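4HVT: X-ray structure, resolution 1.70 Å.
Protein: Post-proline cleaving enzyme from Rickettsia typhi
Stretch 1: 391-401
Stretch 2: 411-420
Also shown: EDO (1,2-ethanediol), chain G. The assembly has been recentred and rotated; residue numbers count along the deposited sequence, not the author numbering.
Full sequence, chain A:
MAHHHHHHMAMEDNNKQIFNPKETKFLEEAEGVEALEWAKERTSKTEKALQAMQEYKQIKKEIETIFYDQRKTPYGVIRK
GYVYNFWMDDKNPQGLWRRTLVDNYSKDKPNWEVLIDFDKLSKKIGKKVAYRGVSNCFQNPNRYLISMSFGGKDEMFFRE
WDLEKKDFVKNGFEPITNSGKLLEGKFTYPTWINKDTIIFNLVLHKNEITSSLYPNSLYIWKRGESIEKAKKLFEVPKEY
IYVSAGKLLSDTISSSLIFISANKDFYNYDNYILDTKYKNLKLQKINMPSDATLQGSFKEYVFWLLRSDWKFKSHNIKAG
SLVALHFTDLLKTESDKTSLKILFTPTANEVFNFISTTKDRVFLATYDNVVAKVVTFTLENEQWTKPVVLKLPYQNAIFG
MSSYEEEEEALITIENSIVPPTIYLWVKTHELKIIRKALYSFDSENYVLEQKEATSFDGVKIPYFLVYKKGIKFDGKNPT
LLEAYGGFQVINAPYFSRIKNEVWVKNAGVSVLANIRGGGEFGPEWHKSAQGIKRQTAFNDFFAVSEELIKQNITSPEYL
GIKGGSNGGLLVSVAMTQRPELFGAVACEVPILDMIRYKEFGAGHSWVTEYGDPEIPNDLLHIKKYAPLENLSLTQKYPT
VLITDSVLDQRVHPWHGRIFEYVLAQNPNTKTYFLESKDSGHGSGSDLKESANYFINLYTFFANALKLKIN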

ATOM      1  N   LYS A 391     -16.490   6.614 -19.921  1.00 14.88           N
ATOM      2  CA  LYS A 391     -17.521   7.056 -18.970  1.00 16.01           C
ATOM      3  C   LYS A 391     -17.642   5.987 -17.883  1.00 16.43           C
ATOM      4  O   LYS A 391     -17.678   4.790 -18.188  1.00 17.88           O
ATOM      5  CB  LYS A 391     -18.859   7.253 -19.744  1.00 17.05           C
ATOM      6  N   LEU A 392     -17.563   6.387 -16.633  1.00 16.84           N
ATOM      7  CA  LEU A 392     -17.671   5.448 -15.515  1.00 16.90           C
ATOM      8  C   LEU A 392     -19.097   5.458 -14.927  1.00 19.02           C
ATOM      9  O   LEU A 392     -19.465   6.442 -14.352  1.00 20.30           O
ATOM     10  CB  LEU A 392     -16.662   5.854 -14.453  1.00 16.25           C
ATOM     11  CG  LEU A 392     -15.199   5.858 -14.944  1.00 15.63           C
ATOM     12  CD1 LEU A 392     -14.224   6.140 -13.833  1.00 15.87           C
ATOM     13  CD2 LEU A 392     -14.800   4.580 -15.667  1.00 15.51           C
ATOM     14  N   PRO A 393     -19.847   4.360 -15.038  1.00 20.02           N
ATOM     15  CA  PRO A 393     -21.253   4.449 -14.636  1.00 21.85           C
ATOM     16  C   PRO A 393     -21.523   4.208 -13.174  1.00 23.13           C
ATOM     17  O   PRO A 393     -22.494   3.509 -12.815  1.00 24.46           O
ATOM     18  CB  PRO A 393     -21.908   3.353 -15.483  1.00 22.04           C
ATOM     19  CG  PRO A 393     -20.882   2.285 -15.525  1.00 22.41           C
ATOM     20  CD  PRO A 393     -19.536   3.018 -15.562  1.00 20.84           C
ATOM     21  N   TYR A 394     -20.702   4.818 -12.319  1.00 21.52           N
ATOM     22  CA  TYR A 394     -20.977   4.929 -10.891  1.00 20.99           C
ATOM     23  C   TYR A 394     -20.877   6.434 -10.459  1.00 21.08           C
ATOM     24  O   TYR A 394     -20.019   7.192 -10.975  1.00 19.98           O
ATOM     25  CB  TYR A 394     -19.912   4.120 -10.135  1.00 19.70           C
ATOM     26  CG  TYR A 394     -20.049   2.606  -9.966  1.00 18.85           C
ATOM     27  CD1 TYR A 394     -20.002   1.734 -11.053  1.00 19.35           C
ATOM     28  CD2 TYR A 394     -20.060   2.043  -8.689  1.00 19.46           C
ATOM     29  CE1 TYR A 394     -20.064   0.343 -10.876  1.00 18.89           C
ATOM     30  CE2 TYR A 394     -20.155   0.658  -8.503  1.00 18.87           C
ATOM     31  CZ  TYR A 394     -20.132  -0.185  -9.599  1.00 18.94           C
ATOM     32  OH  TYR A 394     -20.197  -1.567  -9.404  1.00 18.54           O
ATOM     33  N   GLN A 395     -21.708   6.884  -9.517  1.00 21.56           N
ATOM     34  CA  GLN A 395     -21.430   8.149  -8.812  1.00 22.36           C
ATOM     35  C   GLN A 395     -20.225   7.982  -7.885  1.00 19.12           C
ATOM     36  O   GLN A 395     -20.018   6.909  -7.335  1.00 18.18           O
ATOM     37  CB  GLN A 395     -22.620   8.607  -7.951  1.00 26.44           C
ATOM     38  CG  GLN A 395     -23.854   8.990  -8.758  1.00 31.53           C
ATOM     39  CD  GLN A 395     -23.664  10.288  -9.531  1.00 35.36           C
ATOM     40  OE1 GLN A 395     -23.862  10.339 -10.753  1.00 42.60           O
ATOM     41  NE2 GLN A 395     -23.251  11.338  -8.826  1.00 38.55           N
ATOM     42  N   ASN A 396     -19.440   9.035  -7.686  1.00 17.13           N
ATOM     43  CA  ASN A 396     -18.250   8.917  -6.825  1.00 15.70           C
ATOM     44  C   ASN A 396     -17.371   7.692  -7.186  1.00 14.01           C
ATOM     45  O   ASN A 396     -16.787   7.011  -6.346  1.00 12.60           O
ATOM     46  CB  ASN A 396     -18.663   8.907  -5.358  1.00 16.10           C
ATOM     47  CG  ASN A 396     -18.877  10.316  -4.806  1.00 17.03           C
ATOM     48  OD1 ASN A 396     -19.994  10.715  -4.570  1.00 18.78           O
ATOM     49  ND2 ASN A 396     -17.798  11.082  -4.653  1.00 17.55           N
ATOM     50  N   ALA A 397     -17.206   7.501  -8.473  1.00 13.13           N
ATOM     51  CA  ALA A 397     -16.509   6.338  -9.015  1.00 12.29           C
ATOM     52  C   ALA A 397     -15.051   6.237  -8.547  1.00 11.70           C
ATOM     53  O   ALA A 397     -14.365   7.245  -8.373  1.00 11.15           O
ATOM     54  CB  ALA A 397     -16.533   6.386 -10.526  1.00 12.57           C
ATOM     55  N   ILE A 398     -14.639   4.998  -8.269  1.00 11.05           N
ATOM     56  CA  ILE A 398     -13.272   4.630  -8.016  1.00 10.67           C
ATOM     57  C   ILE A 398     -12.947   3.516  -9.002  1.00 10.38           C
ATOM     58  O   ILE A 398     -13.697   2.535  -9.085  1.00 10.93           O
ATOM     59  CB  ILE A 398     -13.148   4.089  -6.563  1.00 10.74           C
ATOM     60  CG1 ILE A 398     -13.647   5.134  -5.579  1.00 11.17           C
ATOM     61  CG2 ILE A 398     -11.751   3.568  -6.276  1.00 10.50           C
ATOM     62  CD1 ILE A 398     -12.821   6.389  -5.509  1.00 11.22           C
ATOM     63  N   PHE A 399     -11.840   3.695  -9.717  1.00  9.75           N
ATOM     64  CA  PHE A 399     -11.395   2.923 -10.872  1.00  9.55           C
ATOM     65  C   PHE A 399     -10.115   2.167 -10.609  1.00  9.50           C
ATOM     66  O   PHE A 399      -9.168   2.693 -10.034  1.00  9.26           O
ATOM     67  CB  PHE A 399     -11.199   3.865 -12.051  1.00  9.32           C
ATOM     68  CG  PHE A 399     -10.769   3.206 -13.337  1.00  9.08           C
ATOM     69  CD1 PHE A 399     -11.702   2.745 -14.242  1.00  9.30           C
ATOM     70  CD2 PHE A 399      -9.416   3.143 -13.673  1.00  8.72           C
ATOM     71  CE1 PHE A 399     -11.295   2.161 -15.464  1.00  9.25           C
ATOM     72  CE2 PHE A 399      -9.001   2.607 -14.874  1.00  8.78           C
ATOM     73  CZ  PHE A 399      -9.935   2.096 -15.774  1.00  8.97           C
ATOM     74  N   GLY A 400     -10.074   0.920 -11.079  1.00  9.63           N
ATOM     75  CA  GLY A 400      -8.868   0.147 -11.070  1.00  9.52           C
ATOM     76  C   GLY A 400      -8.811  -0.753 -12.262  1.00  9.73           C
ATOM     77  O   GLY A 400      -9.851  -1.000 -12.939  1.00  9.95           O
ATOM     78  N   MET A 401      -7.607  -1.233 -12.556  1.00  9.88           N
ATOM     79  CA  MET A 401      -7.499  -2.177 -13.678  1.00 10.18           C
ATOM     80  C   MET A 401      -6.187  -2.962 -13.644  1.00 10.06           C
ATOM     81  O   MET A 401      -5.250  -2.547 -13.005  1.00 10.42           O
ATOM     82  CB  MET A 401      -7.668  -1.478 -15.028  1.00 10.63           C
ATOM     83  CG  MET A 401      -6.493  -0.591 -15.454  1.00 10.46           C
ATOM     84  SD  MET A 401      -6.835   0.287 -17.001  1.00 11.29           S
ATOM     85  CE  MET A 401      -6.642  -0.881 -18.246  1.00 11.10           C
ATOM     86  N   LEU A 411      -8.882  -6.321 -17.544  1.00 10.82           N
ATOM     87  CA  LEU A 411      -9.956  -6.331 -16.540  1.00 10.72           C
ATOM     88  C   LEU A 411      -9.990  -5.040 -15.777  1.00 10.33           C
ATOM     89  O   LEU A 411      -8.956  -4.594 -15.226  1.00 10.33           O
ATOM     90  CB  LEU A 411      -9.860  -7.505 -15.592  1.00 10.66           C
ATOM     91  CG  LEU A 411     -10.034  -8.878 -16.273  1.00 10.88           C
ATOM     92  CD1 LEU A 411      -9.628  -9.998 -15.350  1.00 11.05           C
ATOM     93  CD2 LEU A 411     -11.473  -9.073 -16.774  1.00 11.45           C
ATOM     94  N   ILE A 412     -11.169  -4.442 -15.736  1.00 10.30           N
ATOM     95  CA  ILE A 412     -11.391  -3.118 -15.138  1.00 10.22           C
ATOM     96  C   ILE A 412     -12.292  -3.335 -13.927  1.00 10.25           C
ATOM     97  O   ILE A 412     -13.234  -4.124 -14.026  1.00  9.88           O
ATOM     98  CB  ILE A 412     -12.062  -2.157 -16.167  1.00 10.84           C
ATOM     99  CG1 ILE A 412     -11.018  -1.453 -17.111  1.00 11.23           C
ATOM    100  CG2 ILE A 412     -12.802  -1.037 -15.482  1.00 10.93           C
ATOM    101  CD1 ILE A 412     -10.166  -2.386 -17.824  1.00 11.56           C
ATOM    102  N   THR A 413     -12.027  -2.630 -12.827  1.00  9.94           N
ATOM    103  CA  THR A 413     -13.024  -2.545 -11.764  1.00 10.52           C
ATOM    104  C   THR A 413     -13.565  -1.126 -11.652  1.00 10.61           C
ATOM    105  O   THR A 413     -12.791  -0.152 -11.784  1.00 10.75           O
ATOM    106  CB  THR A 413     -12.502  -3.039 -10.414  1.00 10.67           C
ATOM    107  OG1 THR A 413     -11.341  -2.282 -10.002  1.00 10.60           O
ATOM    108  CG2 THR A 413     -12.151  -4.473 -10.532  1.00 11.02           C
ATOM    109  N   ILE A 414     -14.859  -0.985 -11.349  1.00 10.64           N
ATOM    110  CA  ILE A 414     -15.445   0.306 -10.985  1.00 10.63           C
ATOM    111  C   ILE A 414     -16.317   0.028  -9.751  1.00 11.17           C
ATOM    112  O   ILE A 414     -17.021  -1.013  -9.678  1.00 11.82           O
ATOM    113  CB  ILE A 414     -16.276   0.991 -12.090  1.00 10.82           C
ATOM    114  CG1 ILE A 414     -15.568   0.994 -13.450  1.00 10.59           C
ATOM    115  CG2 ILE A 414     -16.605   2.424 -11.744  1.00 10.95           C
ATOM    116  CD1 ILE A 414     -16.387   1.410 -14.635  1.00 11.02           C
ATOM    117  N   GLU A 415     -16.264   0.946  -8.805  1.00 11.20           N
ATOM    118  CA  GLU A 415     -16.966   0.822  -7.528  1.00 11.61           C
ATOM    119  C   GLU A 415     -17.167   2.209  -6.935  1.00 11.74           C
ATOM    120  O   GLU A 415     -16.658   3.228  -7.461  1.00 11.25           O
ATOM    121  CB  GLU A 415     -16.131   0.017  -6.528  1.00 11.65           C
ATOM    122  CG  GLU A 415     -14.867   0.738  -6.030  1.00 11.82           C
ATOM    123  CD  GLU A 415     -13.908  -0.248  -5.443  1.00 12.27           C
ATOM    124  OE1 GLU A 415     -13.841  -0.407  -4.205  1.00 12.77           O
ATOM    125  OE2 GLU A 415     -13.197  -0.936  -6.233  1.00 13.05           O
ATOM    126  N   ASN A 416     -17.913   2.245  -5.815  1.00 12.05           N
ATOM    127  CA  ASN A 416     -17.870   3.410  -4.952  1.00 11.97           C
ATOM    128  C   ASN A 416     -18.046   2.931  -3.527  1.00 12.28           C
ATOM    129  O   ASN A 416     -18.093   1.762  -3.252  1.00 12.09           O
ATOM    130  CB  ASN A 416     -18.853   4.538  -5.406  1.00 12.53           C
ATOM    131  CG  ASN A 416     -20.311   4.275  -5.060  1.00 12.90           C
ATOM    132  OD1 ASN A 416     -20.591   3.539  -4.122  1.00 13.16           O
ATOM    133  ND2 ASN A 416     -21.260   4.906  -5.804  1.00 13.59           N
ATOM    134  N   SER A 417     -18.008   3.832  -2.574  1.00 12.64           N
ATOM    135  CA  SER A 417     -17.928   3.390  -1.189  1.00 13.46           C
ATOM    136  C   SER A 417     -19.113   2.515  -0.765  1.00 13.84           C
ATOM    137  O   SER A 417     -18.969   1.735   0.173  1.00 14.06           O
ATOM    138  CB  SER A 417     -17.801   4.602  -0.278  1.00 14.00           C
ATOM    139  OG  SER A 417     -17.582   4.239   1.085  1.00 15.94           O
ATOM    140  N   ILE A 418     -20.264   2.650  -1.435  1.00 14.48           N
ATOM    141  CA  ILE A 418     -21.473   1.916  -1.024  1.00 14.92           C
ATOM    142  C   ILE A 418     -22.023   0.974  -2.124  1.00 15.14           C
ATOM    143  O   ILE A 418     -23.002   0.274  -1.894  1.00 16.35           O
ATOM    144  CB  ILE A 418     -22.616   2.829  -0.501  1.00 15.47           C
ATOM    145  CG1 ILE A 418     -23.077   3.836  -1.555  1.00 15.57           C
ATOM    146  CG2 ILE A 418     -22.218   3.522   0.804  1.00 15.31           C
ATOM    147  CD1 ILE A 418     -24.330   4.630  -1.203  1.00 16.35           C
ATOM    148  N   VAL A 419     -21.374   0.925  -3.270  1.00 14.76           N
ATOM    149  CA  VAL A 419     -21.786   0.057  -4.370  1.00 15.03           C
ATOM    150  C   VAL A 419     -20.657  -0.950  -4.639  1.00 14.49           C
ATOM    151  O   VAL A 419     -19.556  -0.532  -4.943  1.00 14.06           O
ATOM    152  CB  VAL A 419     -22.125   0.864  -5.656  1.00 15.50           C
ATOM    153  CG1 VAL A 419     -22.549  -0.114  -6.736  1.00 16.16           C
ATOM    154  CG2 VAL A 419     -23.225   1.902  -5.381  1.00 16.10           C
ATOM    155  N   PRO A 420     -20.920  -2.273  -4.519  1.00 14.35           N
ATOM    156  CA  PRO A 420     -19.834  -3.215  -4.673  1.00 13.94           C
ATOM    157  C   PRO A 420     -19.190  -3.121  -6.071  1.00 13.44           C
ATOM    158  O   PRO A 420     -19.860  -2.754  -7.042  1.00 14.23           O
ATOM    159  CB  PRO A 420     -20.492  -4.593  -4.494  1.00 14.51           C
ATOM    160  CG  PRO A 420     -21.683  -4.325  -3.662  1.00 15.07           C
ATOM    161  CD  PRO A 420     -22.147  -2.946  -4.046  1.00 15.07           C
TER
HETATM  162  C1  EDO G 806     -10.679  -4.719  -6.350  1.00 34.36           C
HETATM  163  O1  EDO G 806      -9.384  -4.283  -5.953  1.00 35.80           O
HETATM  164  C2  EDO G 806     -11.757  -3.735  -5.932  1.00 33.36           C
HETATM  165  O2  EDO G 806     -11.202  -2.437  -5.797  1.00 33.18           O
HETATM  166  O   HOH W   1     -16.684   6.292  -3.528  1.00 13.04           O
HETATM  167  O   HOH W   2     -12.325  -0.018  -8.585  1.00 11.86           O

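The two stretches meet as antiparallel strands, paired from I398 with E415 through M401 with I412, with 164° between their directions. Two hydrogen-bonded pairs fix the register. I398 N donates to E415 O (2.8 Å) and E415 N to I398 O (3.0 Å); two residues along, G400 N donates to T413 O (3.0 Å) and T413 N to G400 O (2.7 Å). Between them F399 faces I414 as a non-hydrogen-bonded pair, and CA-H...O contacts supplement the ladder, as from F399 CA to T413 O at 3.5 Å.

Alternation sends F399, M401, I412 and I414 to one face of the sheet, where apolar side chains pack: F399 CE1 lies 3.5 Å from I412 CG2, and the flexible M401 side chain brings M401 CE within 3.9 Å of I412 CD1. The branched I414 is well suited to a central place. I414 CD1 touches L392 CD2 and P393 CD, each at 3.7 Å, while I414 CG2 meets Y394 CD1 at 3.5 Å.

The other face, with I398, T413 and E415, is more polar. Water 2 lies within hydrogen-bonding distance of I398 O (2.9 Å), T413 OG1 (2.8 Å) and E415 OE2 (2.7 Å), linking the two strands. G400 leaves room here: an ideal CB on G400 would lie 3.1 Å from T413 OG1, a tight fit.

Before the first strand, Y394 uses both characters of its side chain. One ring face covers the backbone at I414 and E415, Y394 CE2 packs tightly against V419 CG1 (3.1 Å), and Y394 OH reaches on to donate to P420 O (2.7 Å). N416 exploits both ends of its amide: N416 ND2 donates to Q395 O (2.8 Å), whereas N416 OD1 accepts from I418 N (2.8 Å), joining the stretches while bracing the local turn.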